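PDB 2XJ9: MIPZ, which is an ATPase that positions the division plane, probably by dimerising and binding the nucleoid to form a gradient that inhibits cell division. Local coordinates for residues K197-E200 against D201-A205. The protein carries 1 engineered substitution. Sequence-based numbering, arbitrary orientation.
Sequences KRLE and DRLNA
Lys197 and Asp201 meet one turn apart on helix 194-210, where Asp201 N donates a backbone hydrogen bond to Lys197 O (3.1 Å). The same i to i+4 pattern joins Leu203 N to Leu199 O at 2.9 Å and, less straight at 146°, Asn204 N to Glu200 O. Among the charged groups, the lysine lays its aliphatic CD and CE against the carboxylate, Lys197 CE lying 3.3 Å from Asp201 OD2. The lysine chain leaves CB opposite the backbone N (chi1 -152°) and bends at chi2, which carries it to the aspartate, yet Lys197 NZ stays 4.5 Å from Asp201 OD1, beyond a salt bridge, so any attraction is probably a loose one. Arg202 folds back instead. Bends at chi2 and chi3 turn one face of its guanidinium to Arg198 O, which stands 3.4 Å above the plane, over its centre, while Arg202 NH2 makes a long ion pair with OD1 of adjacent Asp201 (3.9 Å). Were Arg202 shortened to an alanine, the Arg198 carbonyl would probably lose the flat cation over it and Asp201 its long ion pair. Asn204 and Glu200 run side by side, amide and carboxylate planes nearly perpendicular (87°), with Asn204 ND2 approaching Glu200 CG at 4.0 Å; such polar ends suit the helix's outer side. The buried leucines make the apolar contact between the two halves: Leu199 CG meets Leu203 CD2 at 4.4 Å, and both side chains pack on Phe140 of helix 137-140, which Arg202 also touches. Leu199 and Leu203 thus face inward, while Lys197, Arg198 and Glu200 are exposed, consistent with an amphipathic helix, here joining parallel strands 180-186 and 213-215 as a beta-alpha-beta crossover of the P-loop NTPase fold.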
ATOM      1  N   LYS A 197      18.876  -8.874  -6.680  1.00 55.61           N
ATOM      2  CA  LYS A 197      19.743  -8.735  -7.829  1.00 56.22           C
ATOM      3  C   LYS A 197      18.926  -8.692  -9.123  1.00 56.68           C
ATOM      4  O   LYS A 197      19.043  -7.745  -9.911  1.00 50.48           O
ATOM      5  CB  LYS A 197      20.734  -9.892  -7.860  1.00 64.11           C
ATOM      6  CG  LYS A 197      22.027  -9.534  -8.535  1.00 63.94           C
ATOM      7  CD  LYS A 197      21.760  -8.873  -9.872  1.00 66.99           C
ATOM      8  CE  LYS A 197      23.060  -8.712 -10.626  1.00 67.28           C
ATOM      9  NZ  LYS A 197      23.839  -9.986 -10.564  1.00 68.10           N
ATOM     10  N   ARG A 198      18.098  -9.714  -9.345  1.00 53.17           N
ATOM     11  CA  ARG A 198      17.279  -9.743 -10.551  1.00 60.56           C
ATOM     12  C   ARG A 198      16.559  -8.411 -10.685  1.00 59.19           C
ATOM     13  O   ARG A 198      16.400  -7.890 -11.793  1.00 57.26           O
ATOM     14  CB  ARG A 198      16.244 -10.863 -10.506  1.00 57.68           C
ATOM     15  CG  ARG A 198      16.793 -12.259 -10.301  1.00 61.88           C
ATOM     16  CD  ARG A 198      15.716 -13.300 -10.636  1.00 80.92           C
ATOM     17  NE  ARG A 198      15.502 -14.254  -9.583  1.00 98.51           N
ATOM     18  CZ  ARG A 198      15.540 -15.586  -9.586  1.00105.02           C
ATOM     19  NH1 ARG A 198      15.806 -16.361 -10.636  1.00 94.10           N
ATOM     20  NH2 ARG A 198      15.281 -16.143  -8.420  1.00 97.40           N
ATOM     21  N   LEU A 199      16.130  -7.865  -9.547  1.00 49.03           N
ATOM     22  CA  LEU A 199      15.354  -6.637  -9.551  1.00 47.42           C
ATOM     23  C   LEU A 199      16.275  -5.483  -9.886  1.00 46.12           C
ATOM     24  O   LEU A 199      15.955  -4.663 -10.745  1.00 48.74           O
ATOM     25  CB  LEU A 199      14.616  -6.430  -8.216  1.00 45.59           C
ATOM     26  CG  LEU A 199      13.630  -5.273  -8.028  1.00 41.75           C
ATOM     27  CD1 LEU A 199      12.796  -4.968  -9.266  1.00 39.10           C
ATOM     28  CD2 LEU A 199      12.727  -5.598  -6.863  1.00 48.14           C
ATOM     29  N   GLU A 200      17.439  -5.441  -9.247  1.00 49.83           N
ATOM     30  CA  GLU A 200      18.340  -4.307  -9.438  1.00 44.35           C
ATOM     31  C   GLU A 200      18.726  -4.119 -10.897  1.00 40.74           C
ATOM     32  O   GLU A 200      18.897  -3.000 -11.354  1.00 44.58           O
ATOM     33  CB  GLU A 200      19.579  -4.425  -8.566  1.00 48.85           C
ATOM     34  CG  GLU A 200      20.515  -3.237  -8.698  1.00 69.98           C
ATOM     35  CD  GLU A 200      21.599  -3.220  -7.633  1.00 88.73           C
ATOM     36  OE1 GLU A 200      21.337  -3.716  -6.510  1.00 87.59           O
ATOM     37  OE2 GLU A 200      22.711  -2.714  -7.925  1.00 81.04           O
ATOM     38  N   ASP A 201      18.844  -5.214 -11.632  1.00 42.61           N
ATOM     39  CA  ASP A 201      19.125  -5.121 -13.059  1.00 40.22           C
ATOM     40  C   ASP A 201      18.015  -4.379 -13.797  1.00 48.51           C
ATOM     41  O   ASP A 201      18.286  -3.403 -14.495  1.00 53.81           O
ATOM     42  CB  ASP A 201      19.310  -6.506 -13.682  1.00 48.11           C
ATOM     43  CG  ASP A 201      20.448  -7.290 -13.043  1.00 75.41           C
ATOM     44  OD1 ASP A 201      20.297  -8.527 -12.878  1.00 88.05           O
ATOM     45  OD2 ASP A 201      21.493  -6.675 -12.711  1.00 65.86           O
ATOM     46  N   ARG A 202      16.771  -4.844 -13.667  1.00 46.55           N
ATOM     47  CA  ARG A 202      15.665  -4.223 -14.389  1.00 38.30           C
ATOM     48  C   ARG A 202      15.557  -2.765 -13.953  1.00 40.18           C
ATOM     49  O   ARG A 202      15.241  -1.877 -14.745  1.00 38.00           O
ATOM     50  CB  ARG A 202      14.338  -4.930 -14.095  1.00 45.19           C
ATOM     51  CG  ARG A 202      14.370  -6.440 -14.073  1.00 51.66           C
ATOM     52  CD  ARG A 202      14.710  -7.056 -15.432  1.00 50.38           C
ATOM     53  NE  ARG A 202      15.945  -7.825 -15.323  1.00 71.22           N
ATOM     54  CZ  ARG A 202      16.000  -9.122 -15.030  1.00 74.27           C
ATOM     55  NH1 ARG A 202      14.875  -9.799 -14.851  1.00 71.36           N
ATOM     56  NH2 ARG A 202      17.177  -9.743 -14.925  1.00 66.83           N
ATOM     57  N   LEU A 203      15.812  -2.531 -12.673  1.00 34.83           N
ATOM     58  CA  LEU A 203      15.696  -1.203 -12.116  1.00 39.20           C
ATOM     59  C   LEU A 203      16.597  -0.234 -12.875  1.00 44.43           C
ATOM     60  O   LEU A 203      16.223   0.908 -13.138  1.00 48.54           O
ATOM     61  CB  LEU A 203      16.076  -1.225 -10.645  1.00 40.09           C
ATOM     62  CG  LEU A 203      15.176  -0.359  -9.781  1.00 37.70           C
ATOM     63  CD1 LEU A 203      13.864  -0.116 -10.497  1.00 33.34           C
ATOM     64  CD2 LEU A 203      14.949  -1.063  -8.462  1.00 51.39           C
ATOM     65  N   ASN A 204      17.791  -0.693 -13.224  1.00 39.56           N
ATOM     66  CA  ASN A 204      18.724   0.142 -13.966  1.00 47.44           C
ATOM     67  C   ASN A 204      18.307   0.309 -15.419  1.00 48.50           C
ATOM     68  O   ASN A 204      18.335   1.416 -15.955  1.00 51.68           O
ATOM     69  CB  ASN A 204      20.149  -0.416 -13.879  1.00 40.45           C
ATOM     70  CG  ASN A 204      20.705  -0.360 -12.469  1.00 44.80           C
ATOM     71  OD1 ASN A 204      20.452   0.592 -11.734  1.00 54.21           O
ATOM     72  ND2 ASN A 204      21.458  -1.386 -12.083  1.00 45.32           N
ATOM     73  N   ALA A 205      17.917  -0.791 -16.052  1.00 46.85           N
ATOM     74  CA  ALA A 205      17.554  -0.763 -17.464  1.00 44.92           C
ATOM     75  C   ALA A 205      16.454   0.251 -17.658  1.00 50.95           C
ATOM     76  O   ALA A 205      16.502   1.063 -18.583  1.00 58.90           O
ATOM     77  CB  ALA A 205      17.094  -2.130 -17.924  1.00 45.23           C
TER